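PDB 6LIR: TCR alpha chain from Gallus gallus, which pairs with a beta chain to form the chicken alpha-beta T-cell receptor, which probably recognises peptide antigen presented by MHC molecules on other cells. Local coordinates for residues A[113-118]-A[185-190]; A[134-139]-A[165-170]; A[127-132]-A[173-178]; A[8-13]-A[75-80]. All blocks are in the same frame, centred on the assembly; numbering follows the deposited sequence.

Contact 1 (A[113-118]-A[185-190])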
loop_
_atom_site.group_PDB
_atom_site.type_symbol
_atom_site.label_atom_id
_atom_site.label_comp_id
_atom_site.label_asym_id
_atom_site.label_seq_id
_atom_site.Cartn_x
_atom_site.Cartn_y
_atom_site.Cartn_z
ATOM N N PRO A 113 26.089 1.403 5.034
ATOM C CA PRO A 113 26.001 0.249 4.139
ATOM C C PRO A 113 26.969 -0.839 4.568
ATOM O O PRO A 113 28.062 -0.583 5.086
ATOM C CB PRO A 113 26.387 0.827 2.769
ATOM C CG PRO A 113 26.273 2.318 2.924
ATOM C CD PRO A 113 26.591 2.608 4.346
ATOM N N SER A 114 26.545 -2.060 4.314
ATOM C CA SER A 114 27.319 -3.277 4.479
ATOM C C SER A 114 26.635 -4.307 3.596
ATOM O O SER A 114 26.058 -5.280 4.097
ATOM C CB SER A 114 27.367 -3.722 5.941
ATOM O OG SER A 114 28.501 -4.533 6.176
ATOM N N PRO A 115 26.644 -4.092 2.283
ATOM C CA PRO A 115 25.836 -4.925 1.388
ATOM C C PRO A 115 26.221 -6.390 1.491
ATOM O O PRO A 115 27.402 -6.738 1.518
ATOM C CB PRO A 115 26.131 -4.360 -0.005
ATOM C CG PRO A 115 27.344 -3.514 0.131
ATOM C CD PRO A 115 27.662 -3.301 1.569
ATOM N N SER A 116 25.205 -7.246 1.561
ATOM C CA SER A 116 25.412 -8.684 1.537
ATOM C C SER A 116 24.342 -9.309 0.659
ATOM O O SER A 116 23.241 -8.772 0.511
ATOM C CB SER A 116 25.353 -9.298 2.936
ATOM O OG SER A 116 26.275 -8.671 3.801
ATOM N N VAL A 117 24.698 -10.428 0.047
ATOM C CA VAL A 117 23.815 -11.161 -0.844
ATOM C C VAL A 117 23.736 -12.597 -0.344
ATOM O O VAL A 117 24.741 -13.159 0.105
ATOM C CB VAL A 117 24.305 -11.073 -2.305
ATOM C CG1 VAL A 117 23.515 -11.985 -3.187
ATOM C CG2 VAL A 117 24.165 -9.645 -2.815
ATOM N N TYR A 118 22.547 -13.194 -0.418
ATOM C CA TYR A 118 22.348 -14.543 0.087
ATOM C C TYR A 118 21.365 -15.285 -0.802
ATOM O O TYR A 118 20.458 -14.693 -1.392
ATOM C CB TYR A 118 21.797 -14.564 1.523
ATOM C CG TYR A 118 22.526 -13.694 2.516
ATOM C CD1 TYR A 118 23.695 -14.130 3.128
ATOM C CD2 TYR A 118 22.037 -12.442 2.855
ATOM C CE1 TYR A 118 24.357 -13.336 4.045
ATOM C CE2 TYR A 118 22.692 -11.641 3.767
ATOM C CZ TYR A 118 23.849 -12.091 4.359
ATOM O OH TYR A 118 24.501 -11.291 5.269
ATOM N N GLU A 185 28.981 -0.027 -5.156
ATOM C CA GLU A 185 30.072 0.936 -5.050
ATOM C C GLU A 185 30.815 0.788 -3.730
ATOM O O GLU A 185 30.223 0.907 -2.653
ATOM C CB GLU A 185 29.515 2.353 -5.192
ATOM C CG GLU A 185 30.567 3.446 -5.259
ATOM C CD GLU A 185 30.042 4.711 -5.914
ATOM O OE1 GLU A 185 30.381 4.961 -7.090
ATOM O OE2 GLU A 185 29.286 5.452 -5.252
ATOM N N GLY A 186 32.115 0.517 -3.821
ATOM C CA GLY A 186 32.957 0.386 -2.654
ATOM C C GLY A 186 32.991 -0.994 -2.046
ATOM O O GLY A 186 33.603 -1.170 -0.983
ATOM N N PHE A 187 32.343 -1.977 -2.671
ATOM C CA PHE A 187 32.370 -3.347 -2.184
ATOM C C PHE A 187 32.645 -4.371 -3.278
ATOM O O PHE A 187 32.776 -5.559 -2.969
ATOM C CB PHE A 187 31.057 -3.677 -1.456
ATOM C CG PHE A 187 30.882 -2.911 -0.174
ATOM C CD1 PHE A 187 31.276 -3.460 1.036
ATOM C CD2 PHE A 187 30.348 -1.630 -0.180
ATOM C CE1 PHE A 187 31.129 -2.753 2.219
ATOM C CE2 PHE A 187 30.199 -0.918 0.997
ATOM C CZ PHE A 187 30.591 -1.481 2.199
ATOM N N GLY A 188 32.734 -3.946 -4.539
ATOM C CA GLY A 188 33.132 -4.864 -5.595
ATOM C C GLY A 188 32.039 -5.856 -5.944
ATOM O O GLY A 188 30.848 -5.526 -5.991
ATOM N N ILE A 189 32.452 -7.094 -6.197
ATOM C CA ILE A 189 31.537 -8.138 -6.648
ATOM C C ILE A 189 30.871 -8.775 -5.439
ATOM O O ILE A 189 31.539 -9.152 -4.469
ATOM C CB ILE A 189 32.285 -9.196 -7.475
ATOM C CG1 ILE A 189 33.034 -8.552 -8.640
ATOM C CG2 ILE A 189 31.317 -10.249 -7.986
ATOM C CD1 ILE A 189 33.640 -9.564 -9.588
ATOM N N LEU A 190 29.548 -8.897 -5.492
ATOM C CA LEU A 190 28.780 -9.582 -4.463
ATOM C C LEU A 190 28.097 -10.790 -5.084
ATOM O O LEU A 190 27.411 -10.668 -6.104
ATOM C CB LEU A 190 27.758 -8.640 -3.822
ATOM C CG LEU A 190 28.381 -7.413 -3.155
ATOM C CD1 LEU A 190 27.308 -6.508 -2.588
ATOM C CD2 LEU A 190 29.360 -7.829 -2.074
#

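Contact 2 (A[134-139]-A[165-170])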
loop_
_atom_site.group_PDB
_atom_site.type_symbol
_atom_site.label_atom_id
_atom_site.label_comp_id
_atom_site.label_asym_id
_atom_site.label_seq_id
_atom_site.Cartn_x
_atom_site.Cartn_y
_atom_site.Cartn_z
ATOM N N THR A 134 20.786 -7.376 1.159
ATOM C CA THR A 134 20.457 -6.659 2.384
ATOM C C THR A 134 21.464 -5.554 2.675
ATOM O O THR A 134 22.571 -5.529 2.131
ATOM C CB THR A 134 20.413 -7.599 3.600
ATOM O OG1 THR A 134 21.750 -7.959 3.974
ATOM C CG2 THR A 134 19.645 -8.855 3.281
ATOM N N ASP A 135 21.056 -4.663 3.586
ATOM C CA ASP A 135 21.927 -3.665 4.216
ATOM C C ASP A 135 22.797 -2.913 3.210
ATOM O O ASP A 135 23.986 -2.668 3.437
ATOM C CB ASP A 135 22.777 -4.322 5.301
ATOM C CG ASP A 135 21.948 -5.184 6.236
ATOM O OD1 ASP A 135 21.099 -4.624 6.960
ATOM O OD2 ASP A 135 22.127 -6.422 6.227
ATOM N N TYR A 136 22.194 -2.525 2.098
ATOM C CA TYR A 136 22.871 -1.790 1.040
ATOM C C TYR A 136 22.382 -0.348 1.009
ATOM O O TYR A 136 21.435 0.033 1.706
ATOM C CB TYR A 136 22.633 -2.455 -0.320
ATOM C CG TYR A 136 21.167 -2.569 -0.688
ATOM C CD1 TYR A 136 20.520 -1.548 -1.378
ATOM C CD2 TYR A 136 20.432 -3.695 -0.343
ATOM C CE1 TYR A 136 19.178 -1.650 -1.716
ATOM C CE2 TYR A 136 19.093 -3.806 -0.674
ATOM C CZ TYR A 136 18.470 -2.785 -1.361
ATOM O OH TYR A 136 17.137 -2.898 -1.689
ATOM N N SER A 137 23.035 0.454 0.168
ATOM C CA SER A 137 22.598 1.820 -0.070
ATOM C C SER A 137 21.919 1.875 -1.427
ATOM O O SER A 137 22.549 1.524 -2.437
ATOM C CB SER A 137 23.790 2.769 -0.031
ATOM O OG SER A 137 23.455 4.045 -0.538
ATOM N N PRO A 138 20.643 2.270 -1.496
ATOM C CA PRO A 138 19.885 2.126 -2.757
ATOM C C PRO A 138 20.542 2.751 -3.979
ATOM O O PRO A 138 20.497 2.156 -5.064
ATOM C CB PRO A 138 18.538 2.795 -2.432
ATOM C CG PRO A 138 18.775 3.598 -1.186
ATOM C CD PRO A 138 19.831 2.871 -0.426
ATOM N N GLU A 139 21.161 3.925 -3.840
ATOM C CA GLU A 139 21.741 4.593 -4.998
ATOM C C GLU A 139 23.040 3.954 -5.464
ATOM O O GLU A 139 23.478 4.223 -6.588
ATOM C CB GLU A 139 21.976 6.076 -4.699
ATOM C CG GLU A 139 23.082 6.350 -3.698
ATOM C CD GLU A 139 22.603 6.257 -2.261
ATOM O OE1 GLU A 139 23.455 6.310 -1.349
ATOM O OE2 GLU A 139 21.379 6.119 -2.044
ATOM N N ALA A 165 17.102 0.652 10.588
ATOM C CA ALA A 165 16.479 0.480 9.286
ATOM C C ALA A 165 17.463 -0.163 8.318
ATOM O O ALA A 165 18.677 0.042 8.407
ATOM C CB ALA A 165 15.987 1.817 8.722
ATOM N N SER A 166 16.927 -0.932 7.377
ATOM C CA SER A 166 17.764 -1.609 6.403
ATOM C C SER A 166 16.948 -1.864 5.149
ATOM O O SER A 166 15.756 -2.170 5.225
ATOM C CB SER A 166 18.313 -2.934 6.952
ATOM O OG SER A 166 17.261 -3.804 7.343
ATOM N N TYR A 167 17.602 -1.740 4.003
ATOM C CA TYR A 167 16.968 -2.011 2.727
ATOM C C TYR A 167 17.091 -3.493 2.413
ATOM O O TYR A 167 18.054 -4.153 2.811
ATOM C CB TYR A 167 17.625 -1.199 1.608
ATOM C CG TYR A 167 17.150 0.229 1.493
ATOM C CD1 TYR A 167 17.636 1.215 2.344
ATOM C CD2 TYR A 167 16.225 0.597 0.521
ATOM C CE1 TYR A 167 17.209 2.528 2.234
ATOM C CE2 TYR A 167 15.796 1.901 0.401
ATOM C CZ TYR A 167 16.287 2.863 1.261
ATOM O OH TYR A 167 15.853 4.163 1.144
ATOM N N LEU A 168 16.115 -4.004 1.665
ATOM C CA LEU A 168 16.118 -5.390 1.225
ATOM C C LEU A 168 15.605 -5.431 -0.202
ATOM O O LEU A 168 14.602 -4.789 -0.523
ATOM C CB LEU A 168 15.226 -6.276 2.110
ATOM C CG LEU A 168 15.348 -6.210 3.631
ATOM C CD1 LEU A 168 14.190 -6.956 4.288
ATOM C CD2 LEU A 168 16.681 -6.778 4.086
ATOM N N SER A 169 16.296 -6.183 -1.046
ATOM C CA SER A 169 15.865 -6.452 -2.408
ATOM C C SER A 169 15.826 -7.958 -2.603
ATOM O O SER A 169 16.641 -8.686 -2.033
ATOM C CB SER A 169 16.789 -5.791 -3.444
ATOM O OG SER A 169 16.439 -4.425 -3.632
ATOM N N THR A 170 14.871 -8.430 -3.402
ATOM C CA THR A 170 14.765 -9.860 -3.658
ATOM C C THR A 170 14.367 -10.110 -5.103
ATOM O O THR A 170 13.705 -9.288 -5.737
ATOM C CB THR A 170 13.719 -10.543 -2.756
ATOM O OG1 THR A 170 12.485 -9.814 -2.806
ATOM C CG2 THR A 170 14.205 -10.631 -1.319
HETATM O O HOH W 1 20.392 -0.722 3.804
#

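Contact 3 (A[127-132]-A[173-178])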
loop_
_atom_site.group_PDB
_atom_site.type_symbol
_atom_site.label_atom_id
_atom_site.label_comp_id
_atom_site.label_asym_id
_atom_site.label_seq_id
_atom_site.Cartn_x
_atom_site.Cartn_y
_atom_site.Cartn_z
ATOM N N ASN A 127 12.518 -26.608 -5.866
ATOM C CA ASN A 127 13.114 -26.284 -7.157
ATOM C C ASN A 127 13.026 -24.787 -7.436
ATOM O O ASN A 127 12.902 -24.355 -8.585
ATOM C CB ASN A 127 12.471 -27.097 -8.285
ATOM C CG ASN A 127 10.988 -26.805 -8.466
ATOM O OD1 ASN A 127 10.602 -25.721 -8.896
ATOM N ND2 ASN A 127 10.151 -27.791 -8.160
ATOM N N LEU A 128 13.148 -23.989 -6.378
ATOM C CA LEU A 128 13.046 -22.539 -6.428
ATOM C C LEU A 128 14.090 -21.956 -5.490
ATOM O O LEU A 128 14.360 -22.520 -4.426
ATOM C CB LEU A 128 11.649 -22.056 -6.012
ATOM C CG LEU A 128 10.671 -21.595 -7.094
ATOM C CD1 LEU A 128 10.193 -22.762 -7.930
ATOM C CD2 LEU A 128 9.489 -20.880 -6.460
ATOM N N GLU A 129 14.679 -20.836 -5.894
ATOM C CA GLU A 129 15.685 -20.150 -5.097
ATOM C C GLU A 129 15.359 -18.667 -5.049
ATOM O O GLU A 129 14.910 -18.090 -6.044
ATOM C CB GLU A 129 17.095 -20.360 -5.662
ATOM C CG GLU A 129 18.067 -20.974 -4.673
ATOM C CD GLU A 129 19.448 -21.185 -5.268
ATOM O OE1 GLU A 129 20.006 -22.292 -5.107
ATOM O OE2 GLU A 129 19.976 -20.241 -5.896
ATOM N N MET A 130 15.572 -18.056 -3.883
ATOM C CA MET A 130 15.306 -16.638 -3.683
ATOM C C MET A 130 16.609 -15.923 -3.361
ATOM O O MET A 130 17.370 -16.356 -2.487
ATOM C CB MET A 130 14.294 -16.429 -2.553
ATOM C CG MET A 130 14.024 -14.970 -2.196
ATOM S SD MET A 130 12.991 -14.107 -3.396
ATOM C CE MET A 130 11.412 -14.911 -3.126
ATOM N N CYS A 131 16.867 -14.836 -4.066
ATOM C CA CYS A 131 18.071 -14.047 -3.851
ATOM C C CYS A 131 17.748 -12.864 -2.954
ATOM O O CYS A 131 16.851 -12.077 -3.260
ATOM C CB CYS A 131 18.666 -13.585 -5.179
ATOM S SG CYS A 131 20.313 -12.829 -5.121
ATOM N N LEU A 132 18.488 -12.731 -1.861
ATOM C CA LEU A 132 18.265 -11.658 -0.904
ATOM C C LEU A 132 19.487 -10.746 -0.838
ATOM O O LEU A 132 20.586 -11.195 -0.500
ATOM C CB LEU A 132 17.955 -12.249 0.469
ATOM C CG LEU A 132 17.774 -11.277 1.635
ATOM C CD1 LEU A 132 16.539 -10.382 1.485
ATOM C CD2 LEU A 132 17.743 -12.019 2.967
ATOM N N ALA A 173 13.785 -17.291 -9.009
ATOM C CA ALA A 173 13.733 -17.988 -10.286
ATOM C C ALA A 173 13.911 -19.474 -10.022
ATOM O O ALA A 173 14.325 -19.877 -8.929
ATOM C CB ALA A 173 14.809 -17.481 -11.254
ATOM N N LYS A 174 13.543 -20.287 -11.015
ATOM C CA LYS A 174 13.875 -21.707 -10.979
ATOM C C LYS A 174 15.345 -21.880 -10.614
ATOM O O LYS A 174 16.206 -21.134 -11.088
ATOM C CB LYS A 174 13.575 -22.360 -12.331
ATOM C CG LYS A 174 12.098 -22.342 -12.734
ATOM C CD LYS A 174 11.946 -22.132 -14.236
ATOM C CE LYS A 174 10.516 -21.834 -14.655
ATOM N NZ LYS A 174 10.405 -20.548 -15.406
ATOM N N LYS A 175 15.616 -22.842 -9.726
ATOM C CA LYS A 175 16.956 -23.028 -9.173
ATOM C C LYS A 175 18.042 -22.977 -10.248
ATOM O O LYS A 175 18.955 -22.145 -10.190
ATOM C CB LYS A 175 17.018 -24.351 -8.406
ATOM C CG LYS A 175 18.361 -24.620 -7.744
ATOM C CD LYS A 175 18.260 -25.718 -6.694
ATOM C CE LYS A 175 17.333 -25.316 -5.558
ATOM N NZ LYS A 175 17.228 -26.382 -4.521
ATOM N N ASP A 176 17.959 -23.882 -11.230
ATOM C CA ASP A 176 18.994 -23.992 -12.259
ATOM C C ASP A 176 19.310 -22.658 -12.932
ATOM O O ASP A 176 20.472 -22.376 -13.246
ATOM C CB ASP A 176 18.581 -25.029 -13.304
ATOM C CG ASP A 176 17.157 -24.843 -13.784
ATOM O OD1 ASP A 176 16.881 -23.833 -14.462
ATOM O OD2 ASP A 176 16.313 -25.714 -13.485
ATOM N N GLU A 177 18.294 -21.823 -13.159
ATOM C CA GLU A 177 18.460 -20.569 -13.888
ATOM C C GLU A 177 18.631 -19.371 -12.966
ATOM O O GLU A 177 18.236 -18.255 -13.319
ATOM C CB GLU A 177 17.312 -20.315 -14.863
ATOM C CG GLU A 177 15.960 -20.785 -14.429
ATOM C CD GLU A 177 15.026 -20.898 -15.610
ATOM O OE1 GLU A 177 14.515 -22.009 -15.854
ATOM O OE2 GLU A 177 14.810 -19.879 -16.300
ATOM N N MET A 178 19.204 -19.567 -11.789
ATOM C CA MET A 178 19.305 -18.501 -10.808
ATOM C C MET A 178 20.772 -18.185 -10.576
ATOM O O MET A 178 21.584 -19.093 -10.368
ATOM C CB MET A 178 18.633 -18.898 -9.488
ATOM C CG MET A 178 19.209 -18.204 -8.256
ATOM S SD MET A 178 18.987 -16.414 -8.263
ATOM C CE MET A 178 17.204 -16.298 -8.130
#

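Contact 4 (A[8-13]-A[75-80])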
loop_
_atom_site.group_PDB
_atom_site.type_symbol
_atom_site.label_atom_id
_atom_site.label_comp_id
_atom_site.label_asym_id
_atom_site.label_seq_id
_atom_site.Cartn_x
_atom_site.Cartn_y
_atom_site.Cartn_z
ATOM N N ALA A 8 7.454 12.443 -4.480
ATOM C CA ALA A 8 8.434 13.241 -3.761
ATOM C C ALA A 8 9.286 12.301 -2.922
ATOM O O ALA A 8 8.853 11.206 -2.552
ATOM C CB ALA A 8 7.769 14.299 -2.875
ATOM N N GLU A 9 10.502 12.739 -2.616
ATOM C CA GLU A 9 11.406 11.918 -1.828
ATOM C C GLU A 9 12.239 12.805 -0.917
ATOM O O GLU A 9 12.589 13.936 -1.264
ATOM C CB GLU A 9 12.322 11.068 -2.726
ATOM C CG GLU A 9 13.364 11.875 -3.490
ATOM C CD GLU A 9 14.329 11.007 -4.279
ATOM O OE1 GLU A 9 14.265 11.030 -5.527
ATOM O OE2 GLU A 9 15.153 10.307 -3.652
ATOM N N THR A 10 12.556 12.270 0.256
ATOM C CA THR A 10 13.320 12.999 1.255
ATOM C C THR A 10 13.984 11.989 2.175
ATOM O O THR A 10 13.551 10.840 2.284
ATOM C CB THR A 10 12.441 13.964 2.060
ATOM O OG1 THR A 10 13.273 14.844 2.826
ATOM C CG2 THR A 10 11.528 13.198 3.004
ATOM N N SER A 11 15.053 12.429 2.821
ATOM C CA SER A 11 15.715 11.602 3.813
ATOM C C SER A 11 15.083 11.846 5.175
ATOM O O SER A 11 14.534 12.918 5.444
ATOM C CB SER A 11 17.214 11.898 3.863
ATOM O OG SER A 11 17.461 13.151 4.474
ATOM N N GLU A 12 15.164 10.830 6.032
ATOM C CA GLU A 12 14.624 10.910 7.382
ATOM C C GLU A 12 15.154 12.144 8.103
ATOM O O GLU A 12 16.354 12.422 8.085
ATOM C CB GLU A 12 14.990 9.646 8.162
ATOM C CG GLU A 12 14.119 9.382 9.375
ATOM C CD GLU A 12 14.200 7.938 9.836
ATOM O OE1 GLU A 12 15.218 7.278 9.536
ATOM O OE2 GLU A 12 13.244 7.462 10.489
ATOM N N GLY A 13 14.237 12.917 8.684
ATOM C CA GLY A 13 14.587 14.133 9.386
ATOM C C GLY A 13 14.766 15.361 8.521
ATOM O O GLY A 13 14.851 16.470 9.065
ATOM N N ALA A 75 7.775 18.751 8.734
ATOM C CA ALA A 75 8.981 19.309 9.343
ATOM C C ALA A 75 10.006 18.241 9.700
ATOM O O ALA A 75 11.207 18.533 9.755
ATOM C CB ALA A 75 8.627 20.110 10.588
ATOM N N ARG A 76 9.564 17.017 9.956
ATOM C CA ARG A 76 10.468 15.980 10.448
ATOM C C ARG A 76 10.072 14.603 9.945
ATOM O O ARG A 76 9.739 13.727 10.757
ATOM C CB ARG A 76 10.536 15.950 11.973
ATOM C CG ARG A 76 11.777 16.648 12.486
ATOM C CD ARG A 76 11.787 16.758 13.999
ATOM N NE ARG A 76 12.328 18.041 14.418
ATOM C CZ ARG A 76 11.584 19.120 14.630
ATOM N NH1 ARG A 76 10.265 19.060 14.464
ATOM N NH2 ARG A 76 12.154 20.254 14.996
ATOM N N PRO A 77 10.048 14.385 8.633
ATOM C CA PRO A 77 9.515 13.124 8.110
ATOM C C PRO A 77 10.295 11.923 8.613
ATOM O O PRO A 77 11.524 11.918 8.630
ATOM C CB PRO A 77 9.662 13.284 6.589
ATOM C CG PRO A 77 9.974 14.750 6.360
ATOM C CD PRO A 77 10.736 15.147 7.584
ATOM N N ARG A 78 9.559 10.899 9.025
ATOM C CA ARG A 78 10.135 9.613 9.376
ATOM C C ARG A 78 9.601 8.552 8.423
ATOM O O ARG A 78 8.709 8.808 7.606
ATOM C CB ARG A 78 9.827 9.241 10.830
ATOM C CG ARG A 78 10.524 10.116 11.868
ATOM C CD ARG A 78 9.729 10.181 13.167
ATOM N NE ARG A 78 8.362 10.658 12.953
ATOM C CZ ARG A 78 7.292 9.868 12.900
ATOM N NH1 ARG A 78 6.089 10.384 12.697
ATOM N NH2 ARG A 78 7.430 8.556 13.046
ATOM N N LEU A 79 10.160 7.345 8.541
ATOM C CA LEU A 79 9.797 6.262 7.631
ATOM C C LEU A 79 8.292 6.025 7.623
ATOM O O LEU A 79 7.702 5.743 6.573
ATOM C CB LEU A 79 10.542 4.986 8.026
ATOM C CG LEU A 79 10.334 3.740 7.165
ATOM C CD1 LEU A 79 10.605 4.042 5.698
ATOM C CD2 LEU A 79 11.228 2.608 7.654
ATOM N N GLY A 80 7.646 6.192 8.775
ATOM C CA GLY A 80 6.208 6.015 8.867
ATOM C C GLY A 80 5.397 7.072 8.144
ATOM O O GLY A 80 4.185 6.894 7.995
#

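Contact 1 (A[113-118]-A[185-190])
Pro115 lies over one face of the Phe187 ring, its CD 3.3 Å above the plane and over the ring centre. The approach is almost along the ring normal, 4° off it, which makes this a well-formed CH-pi contact. CG shares the overlap on the side of the ring nearer its root, 3.6 Å from Phe187 CG, so the CG-CD edge of the pyrrolidine is spent on the aromatic face. Phe187 CG is turned anti to its own carbonyl carbon (chi1 -67°), which stands the ring up against Pro115, and the two side chains cross at about a right angle. The rest of the contact is aliphatic. Leu190, its CG also anti to the carbonyl carbon, reaches with its CD1 to 3.6 Å from Pro115 CB. Its CB rests more loosely against Val117, whose CG2 branch comes within 3.9 Å. No hydrogen bond joins the two segments. His184 borders the same cluster, meeting the Phe187 ring with steeply inclined planes, while Val117 also touches Cys131 and Cys180 of the disulfide. On the outer side of 113-118, the carbonyl O of Ser114 accepts a hydrogen bond from Lys134 of the TCR beta chain. The arrangement is that of a beta sandwich of immunoglobulin type: the entry to strand 116-121 of one sheet packs on the turn into strand 188-191 of the other.

Contact 2 (A[134-139]-A[165-170])
The Tyr136 and Tyr167 rings, their centroids 5.8 Å apart and planes inclined at 49°, each receive an aliphatic group over one face. On the Tyr136 ring that group is Tyr167 CB, 3.5 Å above the plane and shifted toward the rim, while the backbone of Leu168 and Ser169 lies in plane at the edge. Pro138 CD makes the CH-pi contact over one face of the Tyr167 ring, and Pro138 CG lies 3.6 Å from Tyr167 CZ. Tyr136 has CG in the crowded position between its backbone N and carbonyl carbon (chi1 58°), and its hydroxyl ends against strand 164-174, where Ser169 OG donates to Tyr136 OH over a short 2.6 Å. Glu151 OE1 is a second partner of that hydroxyl, so this buried polar tip is gripped twice. A water spans the backbone, donating to Tyr136 O and accepting from Tyr167 N. Asp135 N bonds Tyr167 O at 3.1 Å in the carbonyl plane, though bent to 135° at the hydrogen. Thr134 OG1 donates to Asp135 OD2 from above the carboxylate plane, and Asp135 OD1 forms a salt bridge with Arg186 of the TCR beta chain, which Ser166 OG also binds. The loop leaves strand 128-134 at the non-hydrogen-bonded antiparallel pair Thr134-Leu168 and crosses toward strand 141-142, with strand 150-156 flanking 164-174 on its other side.

Contact 3 (A[127-132]-A[173-178])
Strands 128-134 and 164-174 run antiparallel here, with Glu129 and Ala173 as a hydrogen-bonded pair and Leu128 opposite Lys174 as a non-hydrogen-bonded one. Glu129 N donates to Ala173 O at 3.2 Å, and Ala173 N returns a bond of 3.3 Å to Glu129 O; both donors lie nearly along the C=O axis of their acceptor. A weak bond, Lys175 N to Asn127 O, extends the ladder by one step before 175-178 turns away. This turn brings Met178 back over the sheet face that carries Glu129 and Ala173. Met178 CG stands anti to its backbone N (chi1 153°), and bends at chi2 and chi3 fold the thioether along the strand, so that CE comes within 3.6 Å of Glu129 O and SD 4.2 Å from Cys131 CB. Cys131 is bonded to Cys180, the intersheet disulfide that pins together the two sheets of an immunoglobulin-type domain, and Met178 thus packs beside that bridge. Glu129, extended beyond CG, passes obliquely by Met178, with OE2 3.2 Å from Met178 CG; the same oxygen is held in a salt bridge by Arg119 on the adjoining strand 116-121. An alanine at Glu129 would remove the carboxylate and would probably leave Arg119 without this ionic partner and Met178 less well packed. The Lys175 chain crosses Glu129 at about a right angle, its CG 3.9 Å from Glu129 OE1. Its ammonium group stays 5.0 Å from that oxygen (NZ to OE1), an electrostatic attraction at most, and NZ is bonded instead to Lys126 O.

Contact 4 (A[8-13]-A[75-80])
Glu12 has CG anti to its backbone N (chi1 -160°) and stays extended beyond it, so the chain runs alongside the backbone of 77-79 and lays its carboxylate beside Arg78 and Leu79. Thr10 has OG1 anti to the backbone N (chi1 -168°), which puts CG2 in the crowded position between N and the carbonyl carbon and presents that methyl to Pro77. Thr10 CG2 and Pro77 CG meet at 4.0 Å, the two side chains crossing at about a right angle, while OG1 turns to the carbonyl O of Thr14. One backbone bond joins the segments: Gly13 N donates to Pro77 O at 2.9 Å, almost straight at 172° and in the carbonyl plane. Glu12 CA adds a CA-H...O contact of 3.5 Å to Pro77 O, so two successive residues converge on one carbonyl. Gly13 takes a positive phi, a conformation that favours glycine, as the chain turns beyond strand 7-11. Glu12 OE2 comes within 3.9 Å of Arg78 CB and 3.6 Å of Leu79 N without a hydrogen bond, and lies 6.3 Å from Arg78 NE. An alanine at Glu12 would take away the CG and carboxylate that lie along Arg78, and would probably thin the packing there. Val107 of strand 97-108 touches both Thr10 and Pro77, tying this edge of the V-set domain to the loop before strand 84-90. The chemistry implies a join fixed by one strong backbone bond and a small apolar touch, with the Glu12-Arg78 charges contributing at most a long-range attraction.

Overall arrangement
Contacts 1, 2 and 3 all belong to the second immunoglobulin-type domain and reach the sheet of strands 116-121, 128-134, 164-174 and 150-156, whereas contact 4 lies in the V-set domain. Contacts 1 and 2, with centres about 10 Å apart, are joined where Ser116 O is 2.9 Å from Thr134 N in a probable hydrogen bond. Contact 3 is about 20 Å from each of them, centre to centre; it meets contact 1 through a probable hydrogen bond of 2.8 Å, Tyr118 N to Leu132 O, and contact 2 through Thr170 against Met130 and Leu132. Contact 4 comes nearest to contact 2, about 5 Å between nearest atoms, and Pro109 touches both, at Glu12 and Tyr167.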